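PDB 3LET: adenosine monophosphate-protein transferase vopS from Vibrio parahaemolyticus, which transfers AMP from ATP to a threonine of host Rho GTPases, blocking their downstream signalling and actin assembly in infected cells. Local coordinates for residues 191-196 with 211-216; 159-164 with 169-174; 84-89 with 129-134; 137-142 with 272-277. All coordinates share one frame; numbering follows the deposited sequence.

The four contacts follow the elongated, all-helical chain. Contacts 3 and 4 share helix 113-139 and lie side by side, their centres about 12 Å apart, with A134 of contact 3 packing on G273 and Y274 of contact 4. Contact 1 reaches contact 4 through H214, whose ring stacks on F277. Contact 2 adjoins contact 1, centres about 18 Å apart, where L194 packs against A173. Contacts 2 and 3 stand farthest from each other, about 37 Å between centres. Contacts 1, 2 and 4 each come near residues that probably bind ATP: measured between side chains, L213 and F160 are about 10 and 9 Å from R286, and Y274 is about 8 Å from N281.

Contact 1. Residues 191-196 with 211-216; sequences TSLLKE and KELHAR
A trans first torsion in E196 (CG opposite the backbone N, chi1 -177°), followed by an extended chain, sends the carboxylate out toward R216, while a bend at chi3 (60°) in R216 swings its guanidinium round to receive it. The grip is end-on and two-pronged: NH2 of R216 donates to OE1 of E196 at 3.0 Å, and NH1 of R216 donates to OE2 of E196, also at 3.0 Å. Both oxygens lie near the guanidinium plane, but the carboxylate is twisted 43° against it. OE1 is met on its syn side, close to the carboxylate plane, whereas NH1 comes to OE2 from above it. With two bonds, neither group is likely to turn easily about its last torsion.

L193 supplies the apolar half of the contact. Its CD2 methyl lies over the centre of one guanidinium face, 3.4 Å from CZ of R216, leaving the edge to the acid. The other methyl, CD1, sits 3.7 Å from O of R216, a carbonyl that also accepts a bond from N189. Helix 207-217, in the Fic/Fido range, here meets helix 184-199, the two running nearly antiparallel with local axes 11.4 Å apart. That gap is wide, and it is spanned by the leucine and by the Glu-Arg pair. Deeper between them, CD2 of L193 lies 4.4 Å from CD1 of L213. On other sides of the same helices, L194 packs on helix 281-295, and H214 donates from NE2 to the carbonyl of D279, in the loop that leads to the probable ATP-binding residues.

Contact 2. Residues 159-164 with 169-174; sequences AFNKAG and VERAAA
F160 and A174 make the central touch, with the CB methyl of A174 at the ring edge, near its plane, 4.0 Å from CD1 of F160. The same methyl rests 3.5 Å from O of F160. One turn earlier on helix 168-179, the carbonyl O of R171 approaches CE1 of F160 obliquely at 3.4 Å. N161 follows, its ND2 passing 4.0 Å from CG of R171, the two side chains crossing at about a right angle.

A first torsion that sets CG between the backbone N and carbonyl carbon (chi1 68°) folds the F160 ring against this helix, where W175 meets it edge-to-face. A water then ties the backbones, donating to O of F160 at 3.1 Å and to O of A174 at 2.7 Å. Farther out, E157 serves both segments: OE1 accepts from ND2 of N161, and OE2 forms a salt bridge with NH2 of R171. N161 also donates to the carbonyl of V165, and R171 to that of F299.

The end of helix 157-160 and the turn after it are held on helix 168-179 by packing round F160 and by polar groups, and the shared E157 carboxylate is probably kept ionised by its arginine.

Contact 3. Residues 84-89 with 129-134; sequences ALIGDD and MHLKAA
Neither face nor edge of any flat group enters this contact: L85 and I86 meet L131 and K132 through aliphatic carbon alone. The closest pair is CG2 of I86 with CD1 of L131, at 4.1 Å. The two side chains cross at about a right angle, and a branch methyl of the isoleucine meets one prong of the leucine. In I86 the chi1 of 65° directs CG1 between the backbone N and carbonyl carbon, leaving CG2 beside the backbone N, where it reaches L131.

CD1 of L85 sits between two side chains of helix 113-139, 4.3 Å from CB of L131 and 4.2 Å from CG of K132, and CD2 of L85 joins it against the lysine. K132 lays its aliphatic chain beside L85, touching it with CG and again with CE.

This is helix-to-helix packing in the N-terminal region of VopS. The last turn of helix 77-86 leans on the long helix 113-139, and the chain then bends at G87, whose positive phi ends the first helix and which serves as N-cap of helix 88-102. M244, from helix 238-255, touches L85, I86 and L131, bringing a helix of the Fic/Fido range against the seam. P236 adds a further contact to L131, and V128 and Q135 extend the surface on which L85 rests.

Contact 4. Residues 137-142 with 272-277; sequences HIEGLA and IGYHGF
I138 points its CD1 methyl straight down onto the ring of Y274: the carbon stands 3.5 Å from the ring centroid and only 2° off the normal, an almost ideally centred CH-pi contact. With CG1 opposite the carbonyl carbon (chi1 -66°), the isoleucine holds CD1 over the ring while its CG2 passes 4.0 Å from CE2 of Y274. The same CD1 presses on the backbone beside it, 3.5 Å from C of G273, where the glycine has no side chain to keep it away.

The N-terminal region's helix 113-139 here meets the end of helix 260-274, which closes in a Schellman motif with H275 at its C-prime position. H275 is also the first residue of the Fic signature H-x-F-x-x-G-N-G-R, in which N281 accepts a bond from the backbone N of F277.

E139 crosses the hydroxyl end of Y274 at about a right angle, its carboxylate plane perpendicular to the ring. A water bridges them, donating to OE2 of E139 at 2.6 Å and lying 2.7 Å from OH of Y274. NE2 of Q135 also bonds to OE2, while M244 and A134 pack against the tyrosine and H248 against I138.

Contact 1. Residues 191-196 with 211-216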
# COMPACT_ATOMS: atom_id res chain seq x y z
N THR A 191 -22.14 -9.81 8.03
CA THR A 191 -22.73 -11.12 7.76
C THR A 191 -23.14 -11.30 6.28
O THR A 191 -22.84 -12.33 5.67
CB THR A 191 -23.96 -11.34 8.62
OG1 THR A 191 -23.58 -11.26 10.00
CG2 THR A 191 -24.56 -12.74 8.34
N SER A 192 -23.81 -10.31 5.70
CA SER A 192 -24.21 -10.41 4.29
C SER A 192 -23.00 -10.53 3.37
O SER A 192 -23.02 -11.33 2.43
CB SER A 192 -25.03 -9.19 3.83
OG SER A 192 -26.09 -8.93 4.72
N LEU A 193 -21.97 -9.73 3.61
CA LEU A 193 -20.79 -9.75 2.75
C LEU A 193 -20.08 -11.08 2.85
O LEU A 193 -19.56 -11.61 1.88
CB LEU A 193 -19.82 -8.59 3.07
CG LEU A 193 -20.26 -7.20 2.57
CD1 LEU A 193 -19.36 -6.10 3.14
CD2 LEU A 193 -20.25 -7.15 1.04
N LEU A 194 -20.06 -11.65 4.04
CA LEU A 194 -19.36 -12.90 4.23
C LEU A 194 -20.08 -14.01 3.43
O LEU A 194 -19.44 -14.83 2.74
CB LEU A 194 -19.31 -13.26 5.70
CG LEU A 194 -18.62 -14.58 6.02
CD1 LEU A 194 -17.18 -14.64 5.53
CD2 LEU A 194 -18.68 -14.78 7.55
N LYS A 195 -21.40 -14.05 3.53
CA LYS A 195 -22.16 -15.05 2.78
C LYS A 195 -21.96 -14.86 1.30
O LYS A 195 -21.81 -15.82 0.53
CB LYS A 195 -23.65 -14.94 3.10
CG LYS A 195 -23.99 -15.33 4.54
CD LYS A 195 -25.51 -15.34 4.72
CE LYS A 195 -25.92 -15.12 6.15
NZ LYS A 195 -25.62 -16.30 7.00
N GLU A 196 -22.00 -13.60 0.89
CA GLU A 196 -21.82 -13.26 -0.52
C GLU A 196 -20.46 -13.72 -1.08
O GLU A 196 -20.40 -14.38 -2.12
CB GLU A 196 -22.00 -11.75 -0.71
CG GLU A 196 -21.91 -11.31 -2.17
CD GLU A 196 -22.16 -9.82 -2.35
OE1 GLU A 196 -22.75 -9.18 -1.45
OE2 GLU A 196 -21.77 -9.28 -3.40
N LYS A 211 -10.13 -4.18 -3.02
CA LYS A 211 -10.53 -2.79 -2.78
C LYS A 211 -12.05 -2.67 -2.88
O LYS A 211 -12.68 -1.89 -2.15
CB LYS A 211 -9.84 -1.85 -3.77
CG LYS A 211 -8.33 -1.75 -3.46
CD LYS A 211 -7.57 -1.02 -4.57
CE LYS A 211 -7.87 0.46 -4.55
NZ LYS A 211 -6.80 1.25 -5.21
N GLU A 212 -12.65 -3.43 -3.78
CA GLU A 212 -14.11 -3.42 -3.92
C GLU A 212 -14.79 -3.98 -2.67
O GLU A 212 -15.75 -3.41 -2.16
CB GLU A 212 -14.56 -4.20 -5.13
CG GLU A 212 -14.13 -3.58 -6.44
CD GLU A 212 -14.67 -4.34 -7.64
OE1 GLU A 212 -15.87 -4.70 -7.61
OE2 GLU A 212 -13.88 -4.58 -8.59
N LEU A 213 -14.27 -5.08 -2.15
CA LEU A 213 -14.81 -5.65 -0.91
C LEU A 213 -14.64 -4.64 0.22
O LEU A 213 -15.57 -4.37 0.97
CB LEU A 213 -14.09 -6.96 -0.57
CG LEU A 213 -14.42 -7.55 0.81
CD1 LEU A 213 -15.94 -7.76 1.01
CD2 LEU A 213 -13.65 -8.87 0.99
N HIS A 214 -13.43 -4.10 0.36
CA HIS A 214 -13.14 -3.16 1.43
C HIS A 214 -14.12 -1.96 1.41
O HIS A 214 -14.60 -1.52 2.46
CB HIS A 214 -11.69 -2.69 1.28
CG HIS A 214 -11.28 -1.66 2.27
ND1 HIS A 214 -11.28 -0.31 1.99
CD2 HIS A 214 -10.83 -1.78 3.55
CE1 HIS A 214 -10.87 0.36 3.05
NE2 HIS A 214 -10.58 -0.50 4.00
N ALA A 215 -14.40 -1.45 0.21
CA ALA A 215 -15.29 -0.30 0.05
C ALA A 215 -16.70 -0.56 0.60
O ALA A 215 -17.34 0.35 1.12
CB ALA A 215 -15.36 0.14 -1.42
N ARG A 216 -17.17 -1.81 0.49
CA ARG A 216 -18.49 -2.18 0.99
C ARG A 216 -18.45 -2.58 2.45
O ARG A 216 -19.41 -2.41 3.18
CB ARG A 216 -19.06 -3.30 0.12
CG ARG A 216 -19.37 -2.83 -1.30
CD ARG A 216 -19.85 -3.96 -2.19
NE ARG A 216 -21.07 -4.55 -1.66
CZ ARG A 216 -21.46 -5.81 -1.86
NH1 ARG A 216 -20.74 -6.64 -2.57
NH2 ARG A 216 -22.59 -6.23 -1.33

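Contact 2. Residues 159-164 with 169-174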
# COMPACT_ATOMS: atom_id res chain seq x y z
N ALA A 159 -16.41 -16.95 23.75
CA ALA A 159 -15.83 -15.62 23.61
C ALA A 159 -16.53 -14.81 22.50
O ALA A 159 -16.64 -13.58 22.59
CB ALA A 159 -14.35 -15.73 23.33
N PHE A 160 -17.00 -15.49 21.45
CA PHE A 160 -17.59 -14.79 20.30
C PHE A 160 -18.93 -15.36 19.84
O PHE A 160 -19.67 -14.71 19.11
CB PHE A 160 -16.60 -14.82 19.12
CG PHE A 160 -16.40 -16.20 18.54
CD1 PHE A 160 -17.15 -16.64 17.45
CD2 PHE A 160 -15.47 -17.06 19.09
CE1 PHE A 160 -16.96 -17.92 16.91
CE2 PHE A 160 -15.27 -18.35 18.57
CZ PHE A 160 -16.02 -18.78 17.48
N ASN A 161 -19.27 -16.56 20.29
CA ASN A 161 -20.48 -17.23 19.80
C ASN A 161 -21.31 -17.67 20.98
O ASN A 161 -21.42 -18.87 21.27
CB ASN A 161 -20.08 -18.42 18.94
CG ASN A 161 -21.28 -19.19 18.41
OD1 ASN A 161 -22.42 -18.70 18.40
ND2 ASN A 161 -21.03 -20.42 17.99
N LYS A 162 -21.87 -16.70 21.68
CA LYS A 162 -22.65 -16.99 22.86
C LYS A 162 -23.90 -17.76 22.44
O LYS A 162 -24.24 -18.77 23.05
CB LYS A 162 -23.03 -15.71 23.60
CG LYS A 162 -23.80 -15.96 24.89
CD LYS A 162 -24.10 -14.66 25.62
CE LYS A 162 -24.86 -13.68 24.73
NZ LYS A 162 -25.18 -12.42 25.44
N ALA A 163 -24.55 -17.29 21.38
CA ALA A 163 -25.75 -17.95 20.86
C ALA A 163 -25.52 -19.43 20.56
O ALA A 163 -26.47 -20.20 20.50
CB ALA A 163 -26.26 -17.23 19.61
N GLY A 164 -24.28 -19.83 20.34
CA GLY A 164 -23.97 -21.23 20.11
C GLY A 164 -24.37 -21.79 18.75
O GLY A 164 -24.63 -22.99 18.63
N VAL A 169 -20.53 -20.67 8.53
CA VAL A 169 -20.68 -19.29 8.04
C VAL A 169 -21.18 -18.40 9.17
O VAL A 169 -20.70 -17.27 9.33
CB VAL A 169 -21.67 -19.21 6.84
CG1 VAL A 169 -21.91 -17.77 6.45
CG2 VAL A 169 -21.11 -19.99 5.67
N GLU A 170 -22.11 -18.89 9.98
CA GLU A 170 -22.58 -18.06 11.09
C GLU A 170 -21.53 -17.92 12.20
O GLU A 170 -21.41 -16.83 12.82
CB GLU A 170 -23.93 -18.59 11.63
CG GLU A 170 -25.06 -18.38 10.63
CD GLU A 170 -26.36 -19.01 11.12
OE1 GLU A 170 -27.01 -18.42 12.00
OE2 GLU A 170 -26.72 -20.09 10.63
N ARG A 171 -20.75 -18.98 12.43
CA ARG A 171 -19.67 -18.91 13.41
C ARG A 171 -18.61 -17.88 12.97
O ARG A 171 -18.11 -17.10 13.77
CB ARG A 171 -18.98 -20.28 13.58
CG ARG A 171 -19.91 -21.32 14.26
CD ARG A 171 -19.23 -22.68 14.41
NE ARG A 171 -18.00 -22.56 15.19
CZ ARG A 171 -16.78 -22.79 14.71
NH1 ARG A 171 -16.59 -23.21 13.46
NH2 ARG A 171 -15.74 -22.65 15.53
N ALA A 172 -18.27 -17.91 11.69
CA ALA A 172 -17.25 -16.97 11.17
C ALA A 172 -17.78 -15.55 11.28
O ALA A 172 -17.07 -14.66 11.71
CB ALA A 172 -16.91 -17.31 9.75
N ALA A 173 -19.04 -15.33 10.90
CA ALA A 173 -19.66 -14.00 11.04
C ALA A 173 -19.59 -13.51 12.49
O ALA A 173 -19.18 -12.39 12.74
CB ALA A 173 -21.10 -13.99 10.54
N ALA A 174 -19.97 -14.36 13.44
CA ALA A 174 -19.90 -13.99 14.85
C ALA A 174 -18.51 -13.59 15.31
O ALA A 174 -18.35 -12.68 16.13
CB ALA A 174 -20.40 -15.16 15.74
O HOH W 1 -20.37 -11.97 17.78

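Contact 3. Residues 84-89 with 129-134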
# COMPACT_ATOMS: atom_id res chain seq x y z
N ALA A 84 11.12 -2.49 -7.33
CA ALA A 84 11.25 -3.95 -7.20
C ALA A 84 10.21 -4.48 -6.20
O ALA A 84 9.72 -5.60 -6.33
CB ALA A 84 12.67 -4.33 -6.76
N LEU A 85 9.87 -3.67 -5.20
CA LEU A 85 8.96 -4.10 -4.14
C LEU A 85 7.48 -3.93 -4.47
O LEU A 85 6.68 -4.83 -4.19
CB LEU A 85 9.25 -3.34 -2.84
CG LEU A 85 10.54 -3.75 -2.10
CD1 LEU A 85 10.95 -2.66 -1.17
CD2 LEU A 85 10.29 -5.04 -1.30
N ILE A 86 7.10 -2.77 -5.03
CA ILE A 86 5.67 -2.45 -5.13
C ILE A 86 5.23 -2.15 -6.57
O ILE A 86 4.05 -1.91 -6.81
CB ILE A 86 5.28 -1.27 -4.19
CG1 ILE A 86 5.98 0.02 -4.62
CG2 ILE A 86 5.64 -1.62 -2.73
CD1 ILE A 86 5.64 1.21 -3.74
N GLY A 87 6.18 -2.19 -7.50
CA GLY A 87 5.91 -2.03 -8.93
C GLY A 87 5.82 -0.60 -9.43
O GLY A 87 5.75 0.34 -8.64
N ASP A 88 5.80 -0.45 -10.75
CA ASP A 88 5.88 0.88 -11.40
C ASP A 88 4.80 1.87 -11.04
O ASP A 88 5.08 3.05 -10.77
CB ASP A 88 5.86 0.69 -12.91
CG ASP A 88 7.13 0.06 -13.42
OD1 ASP A 88 8.17 0.20 -12.74
OD2 ASP A 88 7.09 -0.57 -14.50
N ASP A 89 3.53 1.44 -11.09
CA ASP A 89 2.43 2.37 -10.81
C ASP A 89 2.53 2.89 -9.38
O ASP A 89 2.37 4.09 -9.12
CB ASP A 89 1.08 1.69 -10.97
CG ASP A 89 0.76 1.36 -12.43
OD1 ASP A 89 1.49 1.81 -13.34
OD2 ASP A 89 -0.24 0.64 -12.65
N MET A 129 13.29 0.32 3.86
CA MET A 129 13.60 -0.42 5.08
C MET A 129 12.33 -0.96 5.75
O MET A 129 12.31 -2.09 6.26
CB MET A 129 14.30 0.51 6.07
CG MET A 129 15.76 0.70 5.83
SD MET A 129 16.52 1.63 7.19
CE MET A 129 15.92 0.65 8.59
N HIS A 130 11.30 -0.14 5.79
CA HIS A 130 10.09 -0.48 6.56
C HIS A 130 9.27 -1.52 5.85
O HIS A 130 8.70 -2.41 6.49
CB HIS A 130 9.28 0.79 6.82
CG HIS A 130 10.00 1.79 7.67
ND1 HIS A 130 9.72 3.13 7.66
CD2 HIS A 130 11.03 1.62 8.54
CE1 HIS A 130 10.53 3.75 8.51
NE2 HIS A 130 11.33 2.86 9.05
N LEU A 131 9.20 -1.43 4.53
CA LEU A 131 8.47 -2.44 3.77
C LEU A 131 9.21 -3.76 3.92
O LEU A 131 8.60 -4.83 4.03
CB LEU A 131 8.41 -2.07 2.29
CG LEU A 131 7.71 -0.73 2.07
CD1 LEU A 131 7.62 -0.40 0.59
CD2 LEU A 131 6.32 -0.71 2.68
N LYS A 132 10.53 -3.71 3.87
CA LYS A 132 11.29 -4.96 3.91
C LYS A 132 11.21 -5.59 5.28
O LYS A 132 11.31 -6.80 5.40
CB LYS A 132 12.76 -4.73 3.55
CG LYS A 132 12.92 -4.54 2.04
CD LYS A 132 14.37 -4.62 1.63
CE LYS A 132 14.50 -4.85 0.14
NZ LYS A 132 15.94 -4.96 -0.25
N ALA A 133 11.08 -4.78 6.32
CA ALA A 133 11.00 -5.33 7.68
C ALA A 133 9.68 -6.12 7.78
O ALA A 133 9.66 -7.21 8.35
CB ALA A 133 11.06 -4.23 8.72
N ALA A 134 8.60 -5.57 7.22
CA ALA A 134 7.31 -6.29 7.29
C ALA A 134 7.41 -7.54 6.43
O ALA A 134 6.92 -8.60 6.81
CB ALA A 134 6.16 -5.40 6.81

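Contact 4. Residues 137-142 with 272-277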
# COMPACT_ATOMS: atom_id res chain seq x y z
N HIS A 137 8.98 -10.66 7.93
CA HIS A 137 8.08 -11.35 8.84
C HIS A 137 6.99 -12.12 8.08
O HIS A 137 6.72 -13.30 8.34
CB HIS A 137 7.39 -10.40 9.80
CG HIS A 137 6.39 -11.09 10.67
ND1 HIS A 137 6.76 -11.85 11.77
CD2 HIS A 137 5.05 -11.23 10.56
CE1 HIS A 137 5.69 -12.38 12.32
NE2 HIS A 137 4.63 -12.03 11.60
N ILE A 138 6.34 -11.42 7.16
CA ILE A 138 5.17 -11.96 6.47
C ILE A 138 5.53 -13.10 5.52
O ILE A 138 4.91 -14.15 5.58
CB ILE A 138 4.39 -10.83 5.76
CG1 ILE A 138 3.81 -9.91 6.84
CG2 ILE A 138 3.28 -11.42 4.91
CD1 ILE A 138 3.31 -8.58 6.35
N GLU A 139 6.54 -12.91 4.68
CA GLU A 139 6.97 -13.98 3.78
C GLU A 139 7.65 -15.12 4.56
O GLU A 139 7.64 -16.27 4.12
CB GLU A 139 7.87 -13.43 2.67
CG GLU A 139 7.10 -12.46 1.76
CD GLU A 139 7.86 -12.05 0.49
OE1 GLU A 139 9.03 -12.46 0.31
OE2 GLU A 139 7.27 -11.31 -0.33
N GLY A 140 8.18 -14.81 5.74
CA GLY A 140 8.69 -15.82 6.65
C GLY A 140 7.66 -16.87 7.08
O GLY A 140 8.04 -17.97 7.49
N LEU A 141 6.36 -16.54 7.01
CA LEU A 141 5.31 -17.47 7.44
C LEU A 141 5.24 -18.67 6.48
O LEU A 141 4.88 -19.77 6.86
CB LEU A 141 3.94 -16.78 7.50
CG LEU A 141 3.80 -15.59 8.45
CD1 LEU A 141 2.45 -14.88 8.23
CD2 LEU A 141 3.94 -16.06 9.89
N ALA A 142 5.60 -18.44 5.23
CA ALA A 142 5.61 -19.51 4.24
C ALA A 142 6.58 -20.64 4.61
O ALA A 142 6.50 -21.74 4.05
CB ALA A 142 5.94 -18.95 2.86
N ILE A 272 -2.92 -7.05 7.35
CA ILE A 272 -2.73 -6.29 8.57
C ILE A 272 -1.25 -5.95 8.70
O ILE A 272 -0.89 -4.83 9.09
CB ILE A 272 -3.23 -7.05 9.82
CG1 ILE A 272 -4.76 -7.20 9.75
CG2 ILE A 272 -2.87 -6.29 11.09
CD1 ILE A 272 -5.30 -8.29 10.72
N GLY A 273 -0.41 -6.90 8.32
CA GLY A 273 1.03 -6.77 8.49
C GLY A 273 1.66 -5.72 7.58
O GLY A 273 2.66 -5.11 7.93
N TYR A 274 1.11 -5.57 6.39
CA TYR A 274 1.63 -4.56 5.45
C TYR A 274 0.82 -3.27 5.56
O TYR A 274 1.20 -2.26 4.95
CB TYR A 274 1.52 -5.09 4.02
CG TYR A 274 2.57 -6.10 3.62
CD1 TYR A 274 3.94 -5.85 3.86
CD2 TYR A 274 2.22 -7.26 2.93
CE1 TYR A 274 4.90 -6.73 3.45
CE2 TYR A 274 3.17 -8.16 2.53
CZ TYR A 274 4.52 -7.88 2.80
OH TYR A 274 5.49 -8.75 2.42
N HIS A 275 -0.28 -3.28 6.32
CA HIS A 275 -1.18 -2.12 6.41
C HIS A 275 -1.67 -1.78 5.01
O HIS A 275 -1.41 -0.69 4.49
CB HIS A 275 -0.47 -0.91 7.03
CG HIS A 275 -0.10 -1.12 8.46
ND1 HIS A 275 -0.94 -0.80 9.50
CD2 HIS A 275 1.00 -1.68 9.02
CE1 HIS A 275 -0.37 -1.12 10.64
NE2 HIS A 275 0.81 -1.66 10.38
N GLY A 276 -2.37 -2.72 4.38
CA GLY A 276 -2.72 -2.58 2.97
C GLY A 276 -3.82 -1.57 2.67
O GLY A 276 -4.05 -1.24 1.49
N PHE A 277 -4.53 -1.12 3.72
CA PHE A 277 -5.60 -0.12 3.56
C PHE A 277 -5.36 1.04 4.52
O PHE A 277 -4.66 0.88 5.51
CB PHE A 277 -6.99 -0.76 3.81
CG PHE A 277 -7.30 -1.88 2.85
CD1 PHE A 277 -7.80 -1.60 1.58
CD2 PHE A 277 -7.00 -3.18 3.18
CE1 PHE A 277 -8.04 -2.62 0.66
CE2 PHE A 277 -7.24 -4.22 2.27
CZ PHE A 277 -7.77 -3.93 1.01
O HOH W 2 4.95 -10.33 0.36